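Local coordinates for MxaA (Stigmatella aurantiaca, PDB 4W4T), which probably releases the finished myxalamid chain by NADPH-dependent reduction, this chain being the terminal reductase domain of a polyketide-nonribosomal peptide assembly line, at residues V153-V167 against G217-V229. Numbering follows the deposited sequence.
Sequences VNFLYPYESMRAANV and GYAQSKWVAEKLV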
loop_
_atom_site.group_PDB
_atom_site.type_symbol
_atom_site.label_atom_id
_atom_site.label_comp_id
_atom_site.label_asym_id
_atom_site.label_seq_id
_atom_site.Cartn_x
_atom_site.Cartn_y
_atom_site.Cartn_z
ATOM N N VAL A 153 0.508 14.531 -4.537
ATOM C CA VAL A 153 1.469 14.108 -3.524
ATOM C C VAL A 153 1.133 12.689 -3.078
ATOM O O VAL A 153 0.130 12.459 -2.402
ATOM C CB VAL A 153 1.472 15.050 -2.303
ATOM C CG1 VAL A 153 2.569 14.648 -1.309
ATOM C CG2 VAL A 153 1.638 16.493 -2.747
ATOM N N ASN A 154 1.945 11.740 -3.522
ATOM C CA ASN A 154 1.821 10.355 -3.112
ATOM C C ASN A 154 3.217 9.795 -2.848
ATOM O O ASN A 154 4.065 9.764 -3.742
ATOM C CB ASN A 154 1.085 9.539 -4.180
ATOM C CG ASN A 154 0.810 8.127 -3.733
ATOM O OD1 ASN A 154 1.731 7.387 -3.384
ATOM N ND2 ASN A 154 -0.457 7.750 -3.716
ATOM N N PHE A 155 3.469 9.361 -1.619
ATOM C CA PHE A 155 4.820 8.967 -1.244
ATOM C C PHE A 155 5.127 7.499 -1.549
ATOM O O PHE A 155 6.246 7.032 -1.322
ATOM C CB PHE A 155 5.059 9.253 0.240
ATOM C CG PHE A 155 4.920 10.700 0.600
ATOM C CD1 PHE A 155 5.682 11.660 -0.046
ATOM C CD2 PHE A 155 4.036 11.105 1.588
ATOM C CE1 PHE A 155 5.563 13.010 0.287
ATOM C CE2 PHE A 155 3.913 12.450 1.927
ATOM C CZ PHE A 155 4.679 13.404 1.268
ATOM N N LEU A 156 4.141 6.787 -2.080
ATOM C CA LEU A 156 4.334 5.390 -2.454
ATOM C C LEU A 156 4.479 5.179 -3.970
ATOM O O LEU A 156 5.178 4.258 -4.407
ATOM C CB LEU A 156 3.174 4.551 -1.932
ATOM C CG LEU A 156 2.938 4.556 -0.423
ATOM C CD1 LEU A 156 1.740 3.674 -0.101
ATOM C CD2 LEU A 156 4.177 4.074 0.290
ATOM N N TYR A 157 3.813 6.015 -4.762
ATOM C CA TYR A 157 3.760 5.825 -6.225
ATOM C C TYR A 157 5.079 6.162 -6.934
ATOM O O TYR A 157 5.870 6.957 -6.437
ATOM C CB TYR A 157 2.646 6.688 -6.847
ATOM C CG TYR A 157 1.226 6.226 -6.619
ATOM C CD1 TYR A 157 0.950 5.030 -5.971
ATOM C CD2 TYR A 157 0.153 6.992 -7.073
ATOM C CE1 TYR A 157 -0.362 4.605 -5.766
ATOM C CE2 TYR A 157 -1.160 6.575 -6.880
ATOM C CZ TYR A 157 -1.406 5.382 -6.227
ATOM O OH TYR A 157 -2.703 4.972 -6.029
ATOM N N PRO A 158 5.306 5.582 -8.123
ATOM C CA PRO A 158 6.504 5.898 -8.907
ATOM C C PRO A 158 6.379 7.213 -9.683
ATOM O O PRO A 158 5.294 7.782 -9.752
ATOM C CB PRO A 158 6.593 4.722 -9.888
ATOM C CG PRO A 158 5.187 4.338 -10.100
ATOM C CD PRO A 158 4.538 4.482 -8.740
ATOM N N TYR A 159 7.491 7.664 -10.250
ATOM C CA TYR A 159 7.537 8.890 -11.049
ATOM C C TYR A 159 6.400 8.952 -12.060
ATOM O O TYR A 159 5.697 9.963 -12.150
ATOM C CB TYR A 159 8.892 8.987 -11.753
ATOM C CG TYR A 159 9.036 10.136 -12.731
ATOM C CD1 TYR A 159 9.323 11.423 -12.287
ATOM C CD2 TYR A 159 8.921 9.925 -14.095
ATOM C CE1 TYR A 159 9.475 12.464 -13.177
ATOM C CE2 TYR A 159 9.081 10.959 -15.003
ATOM C CZ TYR A 159 9.355 12.227 -14.537
ATOM O OH TYR A 159 9.508 13.265 -15.430
ATOM N N GLU A 160 6.173 7.856 -12.785
ATOM C CA GLU A 160 5.202 7.889 -13.878
ATOM C C GLU A 160 3.785 8.199 -13.385
ATOM O O GLU A 160 2.977 8.707 -14.142
ATOM C CB GLU A 160 5.231 6.569 -14.674
ATOM C CG GLU A 160 5.398 5.296 -13.837
ATOM C CD GLU A 160 6.855 4.808 -13.723
ATOM O OE1 GLU A 160 7.728 5.576 -13.243
ATOM O OE2 GLU A 160 7.120 3.633 -14.106
ATOM N N SER A 161 3.495 7.949 -12.109
ATOM C CA SER A 161 2.154 8.193 -11.590
ATOM C C SER A 161 1.904 9.688 -11.328
ATOM O O SER A 161 0.760 10.121 -11.202
ATOM C CB SER A 161 1.917 7.413 -10.296
ATOM O OG SER A 161 2.105 6.016 -10.483
HETATM N N MSE A 162 2.972 10.464 -11.227
HETATM C CA MSE A 162 2.830 11.876 -10.866
HETATM C C MSE A 162 3.322 12.783 -11.985
HETATM O O MSE A 162 3.292 14.021 -11.874
HETATM C CB MSE A 162 3.576 12.167 -9.554
HETATM C CG MSE A 162 2.746 11.826 -8.337
HETATM SE SE MSE A 162 3.778 11.683 -6.706
HETATM C CE MSE A 162 4.657 9.974 -7.116
ATOM N N ARG A 163 3.760 12.160 -13.076
ATOM C CA ARG A 163 4.236 12.897 -14.237
ATOM C C ARG A 163 3.177 13.864 -14.785
ATOM O O ARG A 163 3.466 15.041 -15.038
ATOM C CB ARG A 163 4.682 11.912 -15.316
ATOM C CG ARG A 163 5.402 12.552 -16.481
ATOM C CD ARG A 163 5.912 11.489 -17.460
ATOM N NE ARG A 163 6.571 12.110 -18.603
ATOM C CZ ARG A 163 5.954 12.518 -19.707
ATOM N NH1 ARG A 163 4.644 12.354 -19.850
ATOM N NH2 ARG A 163 6.654 13.083 -20.681
ATOM N N ALA A 164 1.946 13.384 -14.944
ATOM C CA ALA A 164 0.890 14.218 -15.526
ATOM C C ALA A 164 0.610 15.452 -14.662
ATOM O O ALA A 164 0.603 16.571 -15.175
ATOM C CB ALA A 164 -0.394 13.413 -15.721
ATOM N N ALA A 165 0.399 15.246 -13.362
ATOM C CA ALA A 165 0.007 16.349 -12.488
ATOM C C ALA A 165 1.175 17.275 -12.156
ATOM O O ALA A 165 1.011 18.498 -12.135
ATOM C CB ALA A 165 -0.616 15.828 -11.212
ATOM N N ASN A 166 2.346 16.704 -11.889
ATOM C CA ASN A 166 3.457 17.510 -11.391
ATOM C C ASN A 166 4.367 18.025 -12.481
ATOM O O ASN A 166 4.782 19.183 -12.450
ATOM C CB ASN A 166 4.252 16.698 -10.349
ATOM C CG ASN A 166 3.410 16.352 -9.143
ATOM O OD1 ASN A 166 2.255 16.781 -9.039
ATOM N ND2 ASN A 166 3.961 15.561 -8.233
ATOM N N VAL A 167 4.654 17.188 -13.475
ATOM C CA VAL A 167 5.562 17.604 -14.523
ATOM C C VAL A 167 4.772 18.287 -15.637
ATOM O O VAL A 167 5.013 19.454 -15.932
ATOM C CB VAL A 167 6.384 16.427 -15.096
ATOM C CG1 VAL A 167 7.262 16.924 -16.243
ATOM C CG2 VAL A 167 7.237 15.773 -13.988
ATOM N N GLY A 217 9.060 8.565 -6.222
ATOM C CA GLY A 217 8.407 9.241 -7.326
ATOM C C GLY A 217 8.040 10.687 -7.050
ATOM O O GLY A 217 8.078 11.524 -7.953
ATOM N N TYR A 218 7.662 11.000 -5.814
ATOM C CA TYR A 218 7.238 12.364 -5.522
ATOM C C TYR A 218 8.410 13.327 -5.688
ATOM O O TYR A 218 8.308 14.321 -6.420
ATOM C CB TYR A 218 6.652 12.474 -4.109
ATOM C CG TYR A 218 6.349 13.906 -3.707
ATOM C CD1 TYR A 218 5.335 14.617 -4.339
ATOM C CD2 TYR A 218 7.076 14.541 -2.712
ATOM C CE1 TYR A 218 5.063 15.926 -3.990
ATOM C CE2 TYR A 218 6.809 15.855 -2.346
ATOM C CZ TYR A 218 5.798 16.537 -2.989
ATOM O OH TYR A 218 5.511 17.828 -2.650
ATOM N N ALA A 219 9.524 13.021 -5.021
ATOM C CA ALA A 219 10.721 13.864 -5.099
ATOM C C ALA A 219 11.199 13.987 -6.539
ATOM O O ALA A 219 11.565 15.068 -7.007
ATOM C CB ALA A 219 11.824 13.307 -4.218
ATOM N N GLN A 220 11.200 12.866 -7.247
ATOM C CA GLN A 220 11.631 12.867 -8.633
ATOM C C GLN A 220 10.764 13.782 -9.495
ATOM O O GLN A 220 11.280 14.563 -10.290
ATOM C CB GLN A 220 11.612 11.444 -9.179
ATOM C CG GLN A 220 12.716 10.608 -8.575
ATOM C CD GLN A 220 12.560 9.145 -8.880
ATOM O OE1 GLN A 220 11.449 8.661 -9.132
ATOM N NE2 GLN A 220 13.673 8.430 -8.868
ATOM N N SER A 221 9.450 13.713 -9.317
ATOM C CA SER A 221 8.558 14.518 -10.165
ATOM C C SER A 221 8.668 16.016 -9.837
ATOM O O SER A 221 8.568 16.867 -10.722
ATOM C CB SER A 221 7.105 14.052 -10.027
ATOM O OG SER A 221 6.560 14.340 -8.751
ATOM N N LYS A 222 8.912 16.337 -8.572
ATOM C CA LYS A 222 9.019 17.738 -8.169
ATOM C C LYS A 222 10.373 18.313 -8.604
ATOM O O LYS A 222 10.481 19.491 -8.922
ATOM C CB LYS A 222 8.817 17.887 -6.655
ATOM C CG LYS A 222 7.390 17.570 -6.182
ATOM C CD LYS A 222 6.332 18.544 -6.735
ATOM C CE LYS A 222 6.385 19.911 -6.027
ATOM N NZ LYS A 222 5.197 20.770 -6.361
ATOM N N TRP A 223 11.401 17.472 -8.632
ATOM C CA TRP A 223 12.694 17.895 -9.158
ATOM C C TRP A 223 12.538 18.316 -10.628
ATOM O O TRP A 223 12.988 19.385 -11.043
ATOM C CB TRP A 223 13.710 16.765 -9.027
ATOM C CG TRP A 223 15.078 17.069 -9.539
ATOM C CD1 TRP A 223 16.142 17.536 -8.818
ATOM C CD2 TRP A 223 15.550 16.890 -10.882
ATOM N NE1 TRP A 223 17.247 17.673 -9.636
ATOM C CE2 TRP A 223 16.909 17.278 -10.904
ATOM C CE3 TRP A 223 14.955 16.442 -12.067
ATOM C CZ2 TRP A 223 17.679 17.234 -12.069
ATOM C CZ3 TRP A 223 15.723 16.390 -13.223
ATOM C CH2 TRP A 223 17.070 16.791 -13.215
ATOM N N VAL A 224 11.903 17.462 -11.415
ATOM C CA VAL A 224 11.684 17.777 -12.820
ATOM C C VAL A 224 10.860 19.069 -12.975
ATOM O O VAL A 224 11.198 19.948 -13.785
ATOM C CB VAL A 224 10.988 16.598 -13.533
ATOM C CG1 VAL A 224 10.665 16.947 -14.968
ATOM C CG2 VAL A 224 11.882 15.369 -13.480
ATOM N N ALA A 225 9.771 19.181 -12.214
ATOM C CA ALA A 225 8.939 20.384 -12.273
ATOM C C ALA A 225 9.760 21.645 -11.986
ATOM O O ALA A 225 9.650 22.648 -12.708
ATOM C CB ALA A 225 7.773 20.278 -11.297
ATOM N N GLU A 226 10.602 21.596 -10.957
ATOM C CA GLU A 226 11.366 22.795 -10.618
ATOM C C GLU A 226 12.389 23.112 -11.704
ATOM O O GLU A 226 12.643 24.282 -11.976
ATOM C CB GLU A 226 12.057 22.649 -9.254
ATOM C CG GLU A 226 12.236 23.996 -8.542
ATOM C CD GLU A 226 13.152 23.882 -7.345
ATOM O OE1 GLU A 226 12.648 23.621 -6.239
ATOM O OE2 GLU A 226 14.373 24.042 -7.526
ATOM N N LYS A 227 12.955 22.089 -12.339
ATOM C CA LYS A 227 13.836 22.316 -13.498
ATOM C C LYS A 227 13.110 23.074 -14.612
ATOM O O LYS A 227 13.666 24.006 -15.204
ATOM C CB LYS A 227 14.380 20.996 -14.042
ATOM C CG LYS A 227 15.321 20.274 -13.084
ATOM C CD LYS A 227 16.668 20.957 -13.011
ATOM C CE LYS A 227 17.568 20.510 -14.145
ATOM N NZ LYS A 227 18.911 21.152 -14.009
ATOM N N LEU A 228 11.868 22.687 -14.883
ATOM C CA LEU A 228 11.078 23.351 -15.923
ATOM C C LEU A 228 10.872 24.814 -15.576
ATOM O O LEU A 228 11.010 25.689 -16.432
ATOM C CB LEU A 228 9.728 22.669 -16.110
ATOM C CG LEU A 228 9.764 21.286 -16.760
ATOM C CD1 LEU A 228 8.355 20.726 -16.861
ATOM C CD2 LEU A 228 10.406 21.355 -18.140
ATOM N N VAL A 229 10.564 25.066 -14.305
ATOM C CA VAL A 229 10.297 26.419 -13.841
ATOM C C VAL A 229 11.577 27.259 -13.906
ATOM O O VAL A 229 11.553 28.427 -14.318
ATOM C CB VAL A 229 9.717 26.409 -12.411
ATOM C CG1 VAL A 229 9.640 27.819 -11.852
ATOM C CG2 VAL A 229 8.334 25.785 -12.415
HETATM O O HOH W 1 6.430 8.588 -4.313
HETATM O O HOH W 2 8.357 5.674 -5.566
HETATM O O HOH W 3 9.979 6.405 -9.572
#
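A chi1 of 173° carries the Tyr218 ring off helix 217-234, opposite the backbone N across the CA-CB bond, and against Val153 and Phe155, while chi1 of 69° tucks Ser221 OG between its own N and C, turned back to Tyr218 O and within reach of Asn166. Tyr218 and Lys222 form the YxxxK motif of the short-chain dehydrogenase Rossmann fold; both contact NADPH when it is bound, and the cofactor is absent here. Val153 CG1 lies over one face of the tyrosine ring, 4.1 Å from its centroid, and Lys222 CG over the opposite face. Phe155 directs an edge at the tyrosine face in an offset edge-to-face pair, the planes almost perpendicular and Phe155 CE1 3.7 Å from Tyr218 CD2. Met162, a selenomethionine, brings its SE to the edge of the same ring, a Met-aromatic contact. The bent chain of Lys222 carries its NZ to Val188 O.

Ser221 is a knob in a hole made by Tyr159, Met162, Asn166 and Val167. Asn166 ND2 donates to Ser221 OG over 2.9 Å, nearly straight (170°) and in the amide plane; the hydroxyl in turn donates to Tyr218 O, which also receives Lys222 N. Because Asn166 OD1 accepts from Leu152 N, the amide is fixed at both ends and ties helix 159-177 to the loop beside Ala151, another NADPH-binding residue.

Farther along the helices, Val167 CG1 packs on Val224 CG1 at 3.6 Å. The Tyr159 side chain, its OH hydrogen-bonded to Asp35, reaches forward to cross that of Val224 at about a right angle. Gly217 CA lies 3.4 Å from Tyr159 N, where the backbones come closest. Beside this close approach one water donates to Asn154 O and Tyr157 O, each at 2.7 Å, and accepts from Tyr218 N at 3.1 Å.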